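Local coordinates for CymD (Pseudomonas putida, PDB 6Z34), which probably lets monoaromatic hydrocarbons cross the outer membrane as a channel of the FadL type, at residues Val98-Ser103 and Ile135-Pro140; Phe294-Asp299 and Leu341-Arg346. One frame throughout, in Å; residues are numbered along the deposited sequence.

Starting from the N terminus, the chain first supplies residues that probably plug the lumen, as in other FadL-type channels, then winds into the antiparallel barrel of the family. Contact 1 comes early: 98-103 pairs with 135-140, joining strands 94-107 and 131-146 and closing a loop of 31 residues. The chain then runs on through several more barrel strands before contact 2 opens, where 294-299 meets 341-346, joining strand 294-303 to strand 336-347; the 41 residues between include the short strands 313-318 and 324-328. The two contacts follow in series, neither nested nor crossed. Their centres lie about 26 Å apart, at separate places in the barrel wall, and N-terminal residues pack against the inner face of both.

Contact 1: Val98-Ser103 and Ile135-Pro140; sequences VGAFAS and IVLRIP
Phe101 and Pro140 meet on the lumen face of two antiparallel barrel strands, and this is where the contact is tight. CG of Phe101 is anti to its own carbonyl carbon (chi1 -65°), beside the backbone N, and the ring lies on the side of Gly99 where a side chain would collide with CE1. That CE1 comes to 3.8 Å from Pro140 CG, ring and pyrrolidine crossing at about a right angle. Pro140 CD also presses on the backbone, 3.1 Å from Gly99 O. Next along, the Phe101-Arg138 pair is bonded both ways: Arg138 N to Phe101 O is 2.7 Å and almost straight (177°), and Phe101 N to Arg138 O is 2.8 Å. Ser103 and Val136 repeat the pattern, whereas Gly99 N to Pro140 O, at 3.4 Å, is weak.

The other face is partly exposed, and its methyl contacts are looser: Leu137 reaches across with CD1 alone, 4.1 Å from Ala100 CB and 4.0 Å from Ala102 CB. Ile139 CG2 sits closer, 3.2 Å from Gly99 O.

On the lumen face Arg138 turns its guanidinium away from 98-103, NH2 bonding to Thr244 OG1 and forming a salt bridge with Asp158. The chemistry thus divides by face: inside, Arg138 has an acidic partner in Asp158, while the other face is apolar here, consistent with a wall facing lipid.

Contact 2: Phe294-Asp299 and Leu341-Arg346; sequences FAVAFD and LGAQYR
Ala343 forms the shallow dip in the middle of this pairing, on the outer face of the FadL-type beta barrel, and Val296 and Phe294 of the neighbouring antiparallel strand lean in toward it. Its CB sits 4.0 Å from Val296 CG1 and 4.2 Å from Phe294 CE1, so a single methyl is shared by a branched side chain directly opposite and an aromatic ring further along. In Phe294, CG is anti to the backbone N (chi1 178°), and the ring beyond it tilts toward the partner strand; CD1 comes to 3.4 Å from Gln344 O, and the ring meets both that oxygen and the methyl obliquely. At the other end Phe298 turns its edge to Leu341, CD1 lying 4.2 Å from Leu341 CB. Large residues therefore stand at both ends of this apolar outer surface, with a lower stretch at Val296 and Ala343 between them.

On the inner face Ala295, Ala297 and Gly342 make a low patch, two methyls and a bare backbone, and against it the N-terminal residues fit: Phe23 on Ala295 and Ile19 on Ala297. Beside it rises the taller Gln344, which touches Met16 and Phe23, and its OE1 accepts from Arg354 NE. Two hydrogen-bonded pairs, Ala295 with Gln344 and Ala297 with Gly342, hold the strands together. Just beside the second pair, Leu341 lays its CD1 methyl 3.5 Å from Ala297 O, the same oxygen that accepts Gly342 N at 3.1 Å.

Contact 1: Val98-Ser103 and Ile135-Pro140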
loop_
_atom_site.group_PDB
_atom_site.type_symbol
_atom_site.label_atom_id
_atom_site.label_comp_id
_atom_site.label_asym_id
_atom_site.label_seq_id
_atom_site.Cartn_x
_atom_site.Cartn_y
_atom_site.Cartn_z
ATOM N N VAL A 98 4.573 14.823 10.044
ATOM C CA VAL A 98 5.481 14.071 9.197
ATOM C C VAL A 98 5.475 12.644 9.723
ATOM O O VAL A 98 5.177 12.402 10.895
ATOM C CB VAL A 98 6.901 14.693 9.195
ATOM C CG1 VAL A 98 7.488 14.640 10.577
ATOM C CG2 VAL A 98 7.824 13.969 8.181
ATOM N N GLY A 99 5.799 11.694 8.858
ATOM C CA GLY A 99 5.897 10.324 9.317
ATOM C C GLY A 99 6.564 9.425 8.298
ATOM O O GLY A 99 7.067 9.875 7.265
ATOM N N ALA A 100 6.580 8.142 8.622
ATOM C CA ALA A 100 7.124 7.126 7.727
ATOM C C ALA A 100 6.207 5.927 7.827
ATOM O O ALA A 100 6.077 5.338 8.908
ATOM C CB ALA A 100 8.556 6.752 8.086
ATOM N N PHE A 101 5.567 5.593 6.705
ATOM C CA PHE A 101 4.559 4.550 6.625
ATOM C C PHE A 101 5.028 3.526 5.600
ATOM O O PHE A 101 5.232 3.861 4.427
ATOM C CB PHE A 101 3.200 5.132 6.227
ATOM C CG PHE A 101 2.622 6.058 7.244
ATOM C CD1 PHE A 101 3.020 7.384 7.304
ATOM C CD2 PHE A 101 1.680 5.605 8.155
ATOM C CE1 PHE A 101 2.480 8.243 8.263
ATOM C CE2 PHE A 101 1.136 6.471 9.113
ATOM C CZ PHE A 101 1.551 7.779 9.165
ATOM N N ALA A 102 5.191 2.291 6.040
ATOM C CA ALA A 102 5.750 1.231 5.228
ATOM C C ALA A 102 4.670 0.212 4.921
ATOM O O ALA A 102 3.761 -0.017 5.727
ATOM C CB ALA A 102 6.928 0.554 5.942
ATOM N N SER A 103 4.767 -0.381 3.736
ATOM C CA SER A 103 3.943 -1.521 3.375
ATOM C C SER A 103 4.828 -2.587 2.753
ATOM O O SER A 103 5.785 -2.277 2.036
ATOM C CB SER A 103 2.799 -1.127 2.425
ATOM O OG SER A 103 3.257 -0.891 1.112
ATOM N N ILE A 135 7.878 -3.327 -1.647
ATOM C CA ILE A 135 8.059 -2.521 -0.454
ATOM C C ILE A 135 7.817 -1.078 -0.852
ATOM O O ILE A 135 8.464 -0.579 -1.781
ATOM C CB ILE A 135 9.474 -2.697 0.130
ATOM C CG1 ILE A 135 9.712 -4.154 0.523
ATOM C CG2 ILE A 135 9.687 -1.755 1.318
ATOM C CD1 ILE A 135 11.166 -4.489 0.730
ATOM N N VAL A 136 6.893 -0.408 -0.155
ATOM C CA VAL A 136 6.658 1.019 -0.352
ATOM C C VAL A 136 6.767 1.721 0.996
ATOM O O VAL A 136 6.024 1.408 1.937
ATOM C CB VAL A 136 5.295 1.304 -1.008
ATOM C CG1 VAL A 136 5.076 2.827 -1.174
ATOM C CG2 VAL A 136 5.185 0.572 -2.359
ATOM N N LEU A 137 7.710 2.646 1.097
ATOM C CA LEU A 137 7.862 3.501 2.259
ATOM C C LEU A 137 7.408 4.897 1.856
ATOM O O LEU A 137 8.009 5.510 0.965
ATOM C CB LEU A 137 9.314 3.523 2.738
ATOM C CG LEU A 137 9.535 4.475 3.918
ATOM C CD1 LEU A 137 8.867 3.940 5.183
ATOM C CD2 LEU A 137 11.015 4.713 4.133
ATOM N N ARG A 138 6.359 5.399 2.504
ATOM C CA ARG A 138 5.827 6.724 2.204
ATOM C C ARG A 138 6.144 7.667 3.358
ATOM O O ARG A 138 5.911 7.346 4.535
ATOM C CB ARG A 138 4.322 6.655 1.904
ATOM C CG ARG A 138 3.991 5.496 0.959
ATOM C CD ARG A 138 2.534 5.493 0.439
ATOM N NE ARG A 138 2.286 6.667 -0.378
ATOM C CZ ARG A 138 1.906 6.658 -1.649
ATOM N NH1 ARG A 138 1.688 5.501 -2.291
ATOM N NH2 ARG A 138 1.737 7.831 -2.272
ATOM N N ILE A 139 6.741 8.803 3.024
ATOM C CA ILE A 139 7.175 9.758 4.031
ATOM C C ILE A 139 6.388 11.038 3.802
ATOM O O ILE A 139 6.821 11.883 3.007
ATOM C CB ILE A 139 8.690 10.015 3.962
ATOM C CG1 ILE A 139 9.463 8.698 4.088
ATOM C CG2 ILE A 139 9.109 11.033 5.041
ATOM C CD1 ILE A 139 10.981 8.856 3.895
ATOM N N PRO A 140 5.239 11.211 4.459
ATOM C CA PRO A 140 4.410 12.395 4.220
ATOM C C PRO A 140 4.932 13.628 4.921
ATOM O O PRO A 140 5.513 13.560 6.006
ATOM C CB PRO A 140 3.051 11.996 4.803
ATOM C CG PRO A 140 3.422 11.062 5.916
ATOM C CD PRO A 140 4.582 10.254 5.369
#

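Contact 2: Phe294-Asp299 and Leu341-Arg346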
loop_
_atom_site.group_PDB
_atom_site.type_symbol
_atom_site.label_atom_id
_atom_site.label_comp_id
_atom_site.label_asym_id
_atom_site.label_seq_id
_atom_site.Cartn_x
_atom_site.Cartn_y
_atom_site.Cartn_z
ATOM N N PHE A 294 -20.324 6.631 21.167
ATOM C CA PHE A 294 -20.735 5.716 20.105
ATOM C C PHE A 294 -20.758 6.435 18.764
ATOM O O PHE A 294 -21.517 7.391 18.583
ATOM C CB PHE A 294 -22.110 5.126 20.409
ATOM C CG PHE A 294 -22.619 4.202 19.343
ATOM C CD1 PHE A 294 -21.849 3.137 18.905
ATOM C CD2 PHE A 294 -23.868 4.399 18.774
ATOM C CE1 PHE A 294 -22.320 2.277 17.917
ATOM C CE2 PHE A 294 -24.342 3.553 17.788
ATOM C CZ PHE A 294 -23.567 2.492 17.358
ATOM N N ALA A 295 -19.943 5.961 17.822
ATOM C CA ALA A 295 -19.896 6.507 16.471
ATOM C C ALA A 295 -19.990 5.384 15.440
ATOM O O ALA A 295 -19.627 4.237 15.715
ATOM C CB ALA A 295 -18.610 7.303 16.252
ATOM N N VAL A 296 -20.485 5.714 14.248
ATOM C CA VAL A 296 -20.386 4.830 13.091
ATOM C C VAL A 296 -19.868 5.635 11.908
ATOM O O VAL A 296 -20.204 6.813 11.741
ATOM C CB VAL A 296 -21.719 4.126 12.730
ATOM C CG1 VAL A 296 -22.370 3.489 13.957
ATOM C CG2 VAL A 296 -22.672 5.072 12.030
ATOM N N ALA A 297 -19.016 5.005 11.106
ATOM C CA ALA A 297 -18.437 5.637 9.934
ATOM C C ALA A 297 -18.646 4.730 8.730
ATOM O O ALA A 297 -18.748 3.505 8.869
ATOM C CB ALA A 297 -16.952 5.920 10.146
ATOM N N PHE A 298 -18.730 5.338 7.546
ATOM C CA PHE A 298 -18.891 4.586 6.300
ATOM C C PHE A 298 -18.166 5.353 5.216
ATOM O O PHE A 298 -18.327 6.577 5.127
ATOM C CB PHE A 298 -20.360 4.402 5.906
ATOM C CG PHE A 298 -20.555 3.873 4.497
ATOM C CD1 PHE A 298 -20.575 2.510 4.246
ATOM C CD2 PHE A 298 -20.727 4.743 3.426
ATOM C CE1 PHE A 298 -20.753 2.021 2.953
ATOM C CE2 PHE A 298 -20.898 4.262 2.133
ATOM C CZ PHE A 298 -20.910 2.898 1.898
ATOM N N ASP A 299 -17.364 4.646 4.408
ATOM C CA ASP A 299 -16.578 5.279 3.355
ATOM C C ASP A 299 -16.736 4.523 2.048
ATOM O O ASP A 299 -16.887 3.294 2.024
ATOM C CB ASP A 299 -15.082 5.356 3.696
ATOM C CG ASP A 299 -14.777 6.343 4.823
ATOM O OD1 ASP A 299 -15.715 6.833 5.488
ATOM O OD2 ASP A 299 -13.588 6.669 5.013
ATOM N N LEU A 341 -17.189 0.090 6.390
ATOM C CA LEU A 341 -18.218 0.328 7.392
ATOM C C LEU A 341 -17.707 -0.153 8.739
ATOM O O LEU A 341 -17.373 -1.334 8.876
ATOM C CB LEU A 341 -19.517 -0.412 7.023
ATOM C CG LEU A 341 -20.690 -0.436 8.014
ATOM C CD1 LEU A 341 -21.162 0.980 8.407
ATOM C CD2 LEU A 341 -21.867 -1.264 7.442
ATOM N N GLY A 342 -17.663 0.748 9.735
ATOM C CA GLY A 342 -17.282 0.367 11.083
ATOM C C GLY A 342 -17.979 1.176 12.163
ATOM O O GLY A 342 -18.648 2.175 11.886
ATOM N N ALA A 343 -17.795 0.737 13.415
ATOM C CA ALA A 343 -18.392 1.375 14.586
ATOM C C ALA A 343 -17.417 1.356 15.758
ATOM O O ALA A 343 -16.521 0.512 15.830
ATOM C CB ALA A 343 -19.696 0.693 15.007
ATOM N N GLN A 344 -17.634 2.282 16.701
ATOM C CA GLN A 344 -16.766 2.469 17.862
ATOM C C GLN A 344 -17.611 2.761 19.100
ATOM O O GLN A 344 -18.454 3.662 19.075
ATOM C CB GLN A 344 -15.767 3.614 17.606
ATOM C CG GLN A 344 -15.037 4.113 18.840
ATOM C CD GLN A 344 -13.946 5.144 18.532
ATOM O OE1 GLN A 344 -12.905 4.803 17.967
ATOM N NE2 GLN A 344 -14.168 6.400 18.928
ATOM N N TYR A 345 -17.386 2.005 20.177
ATOM C CA TYR A 345 -18.071 2.192 21.455
ATOM C C TYR A 345 -17.035 2.506 22.525
ATOM O O TYR A 345 -16.164 1.670 22.798
ATOM C CB TYR A 345 -18.867 0.945 21.856
ATOM C CG TYR A 345 -19.494 1.020 23.244
ATOM C CD1 TYR A 345 -20.418 2.013 23.564
ATOM C CD2 TYR A 345 -19.172 0.091 24.231
ATOM C CE1 TYR A 345 -21.002 2.085 24.830
ATOM C CE2 TYR A 345 -19.753 0.154 25.503
ATOM C CZ TYR A 345 -20.667 1.155 25.795
ATOM O OH TYR A 345 -21.252 1.234 27.046
ATOM N N ARG A 346 -17.138 3.708 23.121
ATOM C CA ARG A 346 -16.310 4.124 24.259
ATOM C C ARG A 346 -16.916 3.565 25.536
ATOM O O ARG A 346 -18.003 3.982 25.938
ATOM C CB ARG A 346 -16.220 5.647 24.348
ATOM C CG ARG A 346 -15.633 6.303 23.112
ATOM C CD ARG A 346 -14.961 7.639 23.409
ATOM N NE ARG A 346 -14.420 8.235 22.187
ATOM C CZ ARG A 346 -13.126 8.331 21.892
ATOM N NH1 ARG A 346 -12.203 7.879 22.738
ATOM N NH2 ARG A 346 -12.755 8.888 20.744
#